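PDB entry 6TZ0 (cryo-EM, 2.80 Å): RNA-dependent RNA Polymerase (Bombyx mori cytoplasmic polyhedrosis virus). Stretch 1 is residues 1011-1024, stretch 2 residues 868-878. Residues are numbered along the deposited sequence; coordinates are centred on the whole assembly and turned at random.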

ATOM      1  N   ILE A1011      28.363  29.452 -28.129  1.00 71.40           N
ATOM      2  CA  ILE A1011      28.124  28.264 -27.309  1.00 71.40           C
ATOM      3  C   ILE A1011      29.467  27.754 -26.787  1.00 71.40           C
ATOM      4  O   ILE A1011      30.398  27.573 -27.584  1.00 71.40           O
ATOM      5  CB  ILE A1011      27.405  27.194 -28.119  1.00 71.40           C
ATOM      6  CG1 ILE A1011      26.046  27.717 -28.587  1.00 71.40           C
ATOM      7  CG2 ILE A1011      27.216  25.942 -27.292  1.00 71.40           C
ATOM      8  CD1 ILE A1011      25.394  26.867 -29.645  1.00 71.40           C
ATOM      9  N   PRO A1012      29.615  27.538 -25.482  1.00 70.14           N
ATOM     10  CA  PRO A1012      30.916  27.121 -24.953  1.00 70.14           C
ATOM     11  C   PRO A1012      31.194  25.650 -25.213  1.00 70.14           C
ATOM     12  O   PRO A1012      30.280  24.824 -25.281  1.00 70.14           O
ATOM     13  CB  PRO A1012      30.790  27.401 -23.453  1.00 70.14           C
ATOM     14  CG  PRO A1012      29.336  27.266 -23.183  1.00 70.14           C
ATOM     15  CD  PRO A1012      28.638  27.783 -24.409  1.00 70.14           C
ATOM     16  N   THR A1013      32.475  25.329 -25.368  1.00 66.03           N
ATOM     17  CA  THR A1013      32.949  23.959 -25.478  1.00 66.03           C
ATOM     18  C   THR A1013      33.941  23.700 -24.355  1.00 66.03           C
ATOM     19  O   THR A1013      34.874  24.484 -24.158  1.00 66.03           O
ATOM     20  CB  THR A1013      33.625  23.698 -26.826  1.00 66.03           C
ATOM     21  OG1 THR A1013      34.803  24.503 -26.928  1.00 66.03           O
ATOM     22  CG2 THR A1013      32.695  24.041 -27.974  1.00 66.03           C
ATOM     23  N   MET A1014      33.740  22.619 -23.625  1.00 63.93           N
ATOM     24  CA  MET A1014      34.720  22.199 -22.637  1.00 63.93           C
ATOM     25  C   MET A1014      35.880  21.494 -23.330  1.00 63.93           C
ATOM     26  O   MET A1014      35.806  21.193 -24.520  1.00 63.93           O
ATOM     27  CB  MET A1014      34.052  21.290 -21.600  1.00 63.93           C
ATOM     28  CG  MET A1014      33.507  19.978 -22.120  1.00 63.93           C
ATOM     29  SD  MET A1014      32.703  19.068 -20.785  1.00 63.93           S
ATOM     30  CE  MET A1014      32.093  17.616 -21.642  1.00 63.93           C
ATOM     31  N   PRO A1015      37.009  21.268 -22.649  1.00 61.55           N
ATOM     32  CA  PRO A1015      38.048  20.415 -23.253  1.00 61.55           C
ATOM     33  C   PRO A1015      37.661  18.949 -23.349  1.00 61.55           C
ATOM     34  O   PRO A1015      38.280  18.217 -24.130  1.00 61.55           O
ATOM     35  CB  PRO A1015      39.247  20.606 -22.319  1.00 61.55           C
ATOM     36  CG  PRO A1015      39.028  21.925 -21.698  1.00 61.55           C
ATOM     37  CD  PRO A1015      37.549  22.039 -21.514  1.00 61.55           C
ATOM     38  N   ALA A1016      36.655  18.506 -22.601  1.00 59.42           N
ATOM     39  CA  ALA A1016      36.315  17.099 -22.487  1.00 59.42           C
ATOM     40  C   ALA A1016      35.347  16.611 -23.554  1.00 59.42           C
ATOM     41  O   ALA A1016      35.208  15.398 -23.723  1.00 59.42           O
ATOM     42  CB  ALA A1016      35.725  16.814 -21.104  1.00 59.42           C
ATOM     43  N   ASP A1017      34.677  17.502 -24.285  1.00 58.20           N
ATOM     44  CA  ASP A1017      33.738  17.051 -25.302  1.00 58.20           C
ATOM     45  C   ASP A1017      34.392  16.886 -26.672  1.00 58.20           C
ATOM     46  O   ASP A1017      33.704  16.961 -27.695  1.00 58.20           O
ATOM     47  CB  ASP A1017      32.506  17.971 -25.357  1.00 58.20           C
ATOM     48  CG  ASP A1017      32.808  19.399 -25.781  1.00 58.20           C
ATOM     49  OD1 ASP A1017      33.961  19.764 -26.061  1.00 58.20           O
ATOM     50  OD2 ASP A1017      31.845  20.192 -25.831  1.00 58.20           O
ATOM     51  N   ALA A1018      35.711  16.684 -26.704  1.00 55.80           N
ATOM     52  CA  ALA A1018      36.371  16.195 -27.905  1.00 55.80           C
ATOM     53  C   ALA A1018      36.067  14.729 -28.152  1.00 55.80           C
ATOM     54  O   ALA A1018      36.291  14.240 -29.262  1.00 55.80           O
ATOM     55  CB  ALA A1018      37.881  16.400 -27.802  1.00 55.80           C
ATOM     56  N   LEU A1019      35.550  14.025 -27.140  1.00 52.83           N
ATOM     57  CA  LEU A1019      35.163  12.629 -27.283  1.00 52.83           C
ATOM     58  C   LEU A1019      33.931  12.441 -28.155  1.00 52.83           C
ATOM     59  O   LEU A1019      33.642  11.307 -28.540  1.00 52.83           O
ATOM     60  CB  LEU A1019      34.903  12.007 -25.913  1.00 52.83           C
ATOM     61  CG  LEU A1019      36.106  11.845 -24.986  1.00 52.83           C
ATOM     62  CD1 LEU A1019      35.680  11.278 -23.650  1.00 52.83           C
ATOM     63  CD2 LEU A1019      37.161  10.966 -25.631  1.00 52.83           C
ATOM     64  N   HIS A1020      33.194  13.504 -28.471  1.00 52.42           N
ATOM     65  CA  HIS A1020      32.082  13.358 -29.397  1.00 52.42           C
ATOM     66  C   HIS A1020      32.531  13.263 -30.846  1.00 52.42           C
ATOM     67  O   HIS A1020      31.720  12.904 -31.700  1.00 52.42           O
ATOM     68  CB  HIS A1020      31.095  14.522 -29.273  1.00 52.42           C
ATOM     69  CG  HIS A1020      30.449  14.632 -27.928  1.00 52.42           C
ATOM     70  ND1 HIS A1020      30.897  15.505 -26.963  1.00 52.42           N
ATOM     71  CD2 HIS A1020      29.415  13.960 -27.375  1.00 52.42           C
ATOM     72  CE1 HIS A1020      30.152  15.383 -25.880  1.00 52.42           C
ATOM     73  NE2 HIS A1020      29.245  14.450 -26.102  1.00 52.42           N
ATOM     74  N   LEU A1021      33.798  13.546 -31.142  1.00 52.61           N
ATOM     75  CA  LEU A1021      34.250  13.679 -32.525  1.00 52.61           C
ATOM     76  C   LEU A1021      34.685  12.318 -33.068  1.00 52.61           C
ATOM     77  O   LEU A1021      35.864  11.978 -33.140  1.00 52.61           O
ATOM     78  CB  LEU A1021      35.368  14.706 -32.614  1.00 52.61           C
ATOM     79  CG  LEU A1021      34.978  16.083 -32.083  1.00 52.61           C
ATOM     80  CD1 LEU A1021      36.108  17.077 -32.222  1.00 52.61           C
ATOM     81  CD2 LEU A1021      33.755  16.576 -32.784  1.00 52.61           C
ATOM     82  N   TYR A1022      33.687  11.532 -33.460  1.00 48.81           N
ATOM     83  CA  TYR A1022      33.914  10.223 -34.046  1.00 48.81           C
ATOM     84  C   TYR A1022      32.821   9.935 -35.061  1.00 48.81           C
ATOM     85  O   TYR A1022      31.670  10.333 -34.883  1.00 48.81           O
ATOM     86  CB  TYR A1022      33.971   9.127 -32.972  1.00 48.81           C
ATOM     87  CG  TYR A1022      32.721   8.929 -32.148  1.00 48.81           C
ATOM     88  CD1 TYR A1022      32.512   9.650 -30.987  1.00 48.81           C
ATOM     89  CD2 TYR A1022      31.775   7.985 -32.505  1.00 48.81           C
ATOM     90  CE1 TYR A1022      31.381   9.464 -30.228  1.00 48.81           C
ATOM     91  CE2 TYR A1022      30.643   7.795 -31.759  1.00 48.81           C
ATOM     92  CZ  TYR A1022      30.454   8.530 -30.621  1.00 48.81           C
ATOM     93  OH  TYR A1022      29.321   8.325 -29.879  1.00 48.81           O
ATOM     94  N   GLU A1023      33.189   9.235 -36.132  1.00 47.94           N
ATOM     95  CA  GLU A1023      32.245   8.894 -37.184  1.00 47.94           C
ATOM     96  C   GLU A1023      32.453   7.468 -37.663  1.00 47.94           C
ATOM     97  O   GLU A1023      33.406   6.787 -37.285  1.00 47.94           O
ATOM     98  CB  GLU A1023      32.323   9.869 -38.362  1.00 47.94           C
ATOM     99  CG  GLU A1023      31.474  11.093 -38.149  1.00 47.94           C
ATOM    100  CD  GLU A1023      29.995  10.745 -38.172  1.00 47.94           C
ATOM    101  OE1 GLU A1023      29.608   9.852 -38.957  1.00 47.94           O
ATOM    102  OE2 GLU A1023      29.220  11.334 -37.393  1.00 47.94           O
ATOM    103  N   PHE A1024      31.530   7.031 -38.514  1.00 45.31           N
ATOM    104  CA  PHE A1024      31.422   5.644 -38.940  1.00 45.31           C
ATOM    105  C   PHE A1024      31.166   5.615 -40.434  1.00 45.31           C
ATOM    106  O   PHE A1024      30.162   6.158 -40.902  1.00 45.31           O
ATOM    107  CB  PHE A1024      30.294   4.929 -38.193  1.00 45.31           C
ATOM    108  CG  PHE A1024      30.585   4.695 -36.750  1.00 45.31           C
ATOM    109  CD1 PHE A1024      31.287   3.575 -36.347  1.00 45.31           C
ATOM    110  CD2 PHE A1024      30.197   5.617 -35.797  1.00 45.31           C
ATOM    111  CE1 PHE A1024      31.566   3.366 -35.016  1.00 45.31           C
ATOM    112  CE2 PHE A1024      30.479   5.415 -34.469  1.00 45.31           C
ATOM    113  CZ  PHE A1024      31.163   4.291 -34.077  1.00 45.31           C
TER
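Stretch 2 868-878: GAYKRRLLYDV

After Gly868, stretch 2 forms a 3-10 segment, Ala869 to Lys871, and is followed by a helix that includes Leu874 to Asp877. It lies against a loop of stretch 1 that leads into a strand that includes Glu1023 and Phe1024 and continues beyond the stretch. The N-to-C directions of helix and strand differ by 66°, with a closest axial approach of 11.0 Å, so side chains bridge most of the gap. The backbones come nearest at His1020 and Arg873, whose CA atoms are 5.6 Å apart.

Two arginines supply most of the donors. Arg872, extended from a CB that points toward stretch 1, forms a salt bridge with Asp1017, its NE lying 3.2 Å from OD2 with nearly straight geometry. Its NH1 makes a weak hydrogen bond to the carbonyl O of Pro1012 at 2.7 Å and another weak one to Asp1017 OD2 at 3.4 Å. The same carboxylate oxygen also accepts a hydrogen bond from Tyr876 OH, 2.7 Å from Asp1017 OD2, so a single atom gathers donors from two residues of stretch 2.

Arg873 donates to two backbone carbonyls. Its NE donates weakly to His1020 O at 3.2 Å, while NH2 makes a very short bond, 2.4 Å, to Tyr1022 O. The guanidinium also covers one face of the Tyr1022 ring in a cation-pi contact, with CZ 4.0 Å from the ring centroid, and NH2 forms a longer salt bridge to Glu1023 OE2 at 3.5 Å.

His1020 is held from within its own stretch: ND1 donates to Asp1017 O at 3.2 Å. Its CD2 packs 3.5 Å from Arg873 CB, and its ring runs nearly parallel to that of Tyr876 but is slid aside, with little overlap. Leu1021 CD2 adds an apolar contact, 3.9 Å from Tyr876 CD1.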

ATOM      1  N   GLY A 868      20.846  11.751 -21.798  1.00 48.76           N
ATOM      2  CA  GLY A 868      21.898  12.244 -20.939  1.00 48.76           C
ATOM      3  C   GLY A 868      22.852  13.139 -21.693  1.00 48.76           C
ATOM      4  O   GLY A 868      22.428  13.936 -22.532  1.00 48.76           O
ATOM      5  N   ALA A 869      24.149  13.001 -21.424  1.00 47.00           N
ATOM      6  CA  ALA A 869      25.152  13.835 -22.069  1.00 47.00           C
ATOM      7  C   ALA A 869      25.411  13.447 -23.518  1.00 47.00           C
ATOM      8  O   ALA A 869      26.117  14.180 -24.216  1.00 47.00           O
ATOM      9  CB  ALA A 869      26.461  13.785 -21.282  1.00 47.00           C
ATOM     10  N   TYR A 870      24.861  12.324 -23.985  1.00 45.80           N
ATOM     11  CA  TYR A 870      25.058  11.909 -25.368  1.00 45.80           C
ATOM     12  C   TYR A 870      24.252  12.762 -26.345  1.00 45.80           C
ATOM     13  O   TYR A 870      24.549  12.761 -27.544  1.00 45.80           O
ATOM     14  CB  TYR A 870      24.712  10.422 -25.502  1.00 45.80           C
ATOM     15  CG  TYR A 870      24.968   9.827 -26.867  1.00 45.80           C
ATOM     16  CD1 TYR A 870      26.261   9.690 -27.351  1.00 45.80           C
ATOM     17  CD2 TYR A 870      23.918   9.379 -27.659  1.00 45.80           C
ATOM     18  CE1 TYR A 870      26.502   9.149 -28.592  1.00 45.80           C
ATOM     19  CE2 TYR A 870      24.150   8.825 -28.902  1.00 45.80           C
ATOM     20  CZ  TYR A 870      25.447   8.715 -29.362  1.00 45.80           C
ATOM     21  OH  TYR A 870      25.685   8.165 -30.599  1.00 45.80           O
ATOM     22  N   LYS A 871      23.279  13.534 -25.857  1.00 47.78           N
ATOM     23  CA  LYS A 871      22.524  14.431 -26.725  1.00 47.78           C
ATOM     24  C   LYS A 871      23.333  15.653 -27.152  1.00 47.78           C
ATOM     25  O   LYS A 871      22.921  16.366 -28.073  1.00 47.78           O
ATOM     26  CB  LYS A 871      21.241  14.869 -26.024  1.00 47.78           C
ATOM     27  CG  LYS A 871      20.274  13.742 -25.757  1.00 47.78           C
ATOM     28  CD  LYS A 871      19.755  13.160 -27.052  1.00 47.78           C
ATOM     29  CE  LYS A 871      18.829  14.133 -27.740  1.00 47.78           C
ATOM     30  NZ  LYS A 871      18.253  13.554 -28.980  1.00 47.78           N
ATOM     31  N   ARG A 872      24.477  15.909 -26.512  1.00 52.17           N
ATOM     32  CA  ARG A 872      25.317  17.041 -26.886  1.00 52.17           C
ATOM     33  C   ARG A 872      26.051  16.794 -28.201  1.00 52.17           C
ATOM     34  O   ARG A 872      26.469  17.748 -28.864  1.00 52.17           O
ATOM     35  CB  ARG A 872      26.292  17.344 -25.741  1.00 52.17           C
ATOM     36  CG  ARG A 872      27.097  18.617 -25.896  1.00 52.17           C
ATOM     37  CD  ARG A 872      27.906  18.971 -24.680  1.00 52.17           C
ATOM     38  NE  ARG A 872      28.775  20.106 -24.976  1.00 52.17           N
ATOM     39  CZ  ARG A 872      28.407  21.379 -24.884  1.00 52.17           C
ATOM     40  NH1 ARG A 872      29.269  22.337 -25.181  1.00 52.17           N
ATOM     41  NH2 ARG A 872      27.183  21.697 -24.488  1.00 52.17           N
ATOM     42  N   ARG A 873      26.151  15.535 -28.629  1.00 49.74           N
ATOM     43  CA  ARG A 873      26.815  15.204 -29.882  1.00 49.74           C
ATOM     44  C   ARG A 873      26.030  15.684 -31.102  1.00 49.74           C
ATOM     45  O   ARG A 873      26.600  15.782 -32.194  1.00 49.74           O
ATOM     46  CB  ARG A 873      27.040  13.691 -29.930  1.00 49.74           C
ATOM     47  CG  ARG A 873      27.971  13.181 -31.010  1.00 49.74           C
ATOM     48  CD  ARG A 873      28.158  11.690 -30.896  1.00 49.74           C
ATOM     49  NE  ARG A 873      29.003  11.180 -31.965  1.00 49.74           N
ATOM     50  CZ  ARG A 873      28.542  10.734 -33.128  1.00 49.74           C
ATOM     51  NH1 ARG A 873      27.242  10.727 -33.370  1.00 49.74           N
ATOM     52  NH2 ARG A 873      29.380  10.290 -34.047  1.00 49.74           N
ATOM     53  N   LEU A 874      24.746  16.015 -30.942  1.00 49.95           N
ATOM     54  CA  LEU A 874      23.975  16.552 -32.059  1.00 49.95           C
ATOM     55  C   LEU A 874      24.454  17.945 -32.453  1.00 49.95           C
ATOM     56  O   LEU A 874      24.373  18.314 -33.632  1.00 49.95           O
ATOM     57  CB  LEU A 874      22.490  16.574 -31.701  1.00 49.95           C
ATOM     58  CG  LEU A 874      21.505  16.932 -32.814  1.00 49.95           C
ATOM     59  CD1 LEU A 874      21.546  15.880 -33.904  1.00 49.95           C
ATOM     60  CD2 LEU A 874      20.107  17.095 -32.261  1.00 49.95           C
ATOM     61  N   LEU A 875      24.984  18.709 -31.490  1.00 53.38           N
ATOM     62  CA  LEU A 875      25.568  20.018 -31.776  1.00 53.38           C
ATOM     63  C   LEU A 875      26.748  19.910 -32.727  1.00 53.38           C
ATOM     64  O   LEU A 875      26.960  20.795 -33.562  1.00 53.38           O
ATOM     65  CB  LEU A 875      26.037  20.681 -30.482  1.00 53.38           C
ATOM     66  CG  LEU A 875      25.059  21.007 -29.361  1.00 53.38           C
ATOM     67  CD1 LEU A 875      25.834  21.518 -28.156  1.00 53.38           C
ATOM     68  CD2 LEU A 875      24.041  22.023 -29.814  1.00 53.38           C
ATOM     69  N   TYR A 876      27.518  18.836 -32.616  1.00 54.52           N
ATOM     70  CA  TYR A 876      28.667  18.609 -33.473  1.00 54.52           C
ATOM     71  C   TYR A 876      28.294  17.877 -34.748  1.00 54.52           C
ATOM     72  O   TYR A 876      28.946  18.073 -35.779  1.00 54.52           O
ATOM     73  CB  TYR A 876      29.723  17.822 -32.701  1.00 54.52           C
ATOM     74  CG  TYR A 876      30.308  18.598 -31.552  1.00 54.52           C
ATOM     75  CD1 TYR A 876      31.373  19.461 -31.751  1.00 54.52           C
ATOM     76  CD2 TYR A 876      29.778  18.491 -30.275  1.00 54.52           C
ATOM     77  CE1 TYR A 876      31.912  20.178 -30.706  1.00 54.52           C
ATOM     78  CE2 TYR A 876      30.306  19.209 -29.224  1.00 54.52           C
ATOM     79  CZ  TYR A 876      31.373  20.051 -29.450  1.00 54.52           C
ATOM     80  OH  TYR A 876      31.911  20.774 -28.417  1.00 54.52           O
ATOM     81  N   ASP A 877      27.252  17.046 -34.697  1.00 53.94           N
ATOM     82  CA  ASP A 877      26.768  16.362 -35.889  1.00 53.94           C
ATOM     83  C   ASP A 877      26.158  17.349 -36.877  1.00 53.94           C
ATOM     84  O   ASP A 877      26.312  17.188 -38.092  1.00 53.94           O
ATOM     85  CB  ASP A 877      25.749  15.293 -35.489  1.00 53.94           C
ATOM     86  CG  ASP A 877      25.476  14.291 -36.593  1.00 53.94           C
ATOM     87  OD1 ASP A 877      26.131  14.352 -37.651  1.00 53.94           O
ATOM     88  OD2 ASP A 877      24.587  13.434 -36.404  1.00 53.94           O
ATOM     89  N   VAL A 878      25.474  18.385 -36.378  1.00 55.00           N
ATOM     90  CA  VAL A 878      24.968  19.430 -37.269  1.00 55.00           C
ATOM     91  C   VAL A 878      26.123  20.244 -37.857  1.00 55.00           C
ATOM     92  O   VAL A 878      26.064  20.681 -39.014  1.00 55.00           O
ATOM     93  CB  VAL A 878      23.938  20.295 -36.507  1.00 55.00           C
ATOM     94  CG1 VAL A 878      23.493  21.498 -37.308  1.00 55.00           C
ATOM     95  CG2 VAL A 878      22.717  19.470 -36.188  1.00 55.00           C
TER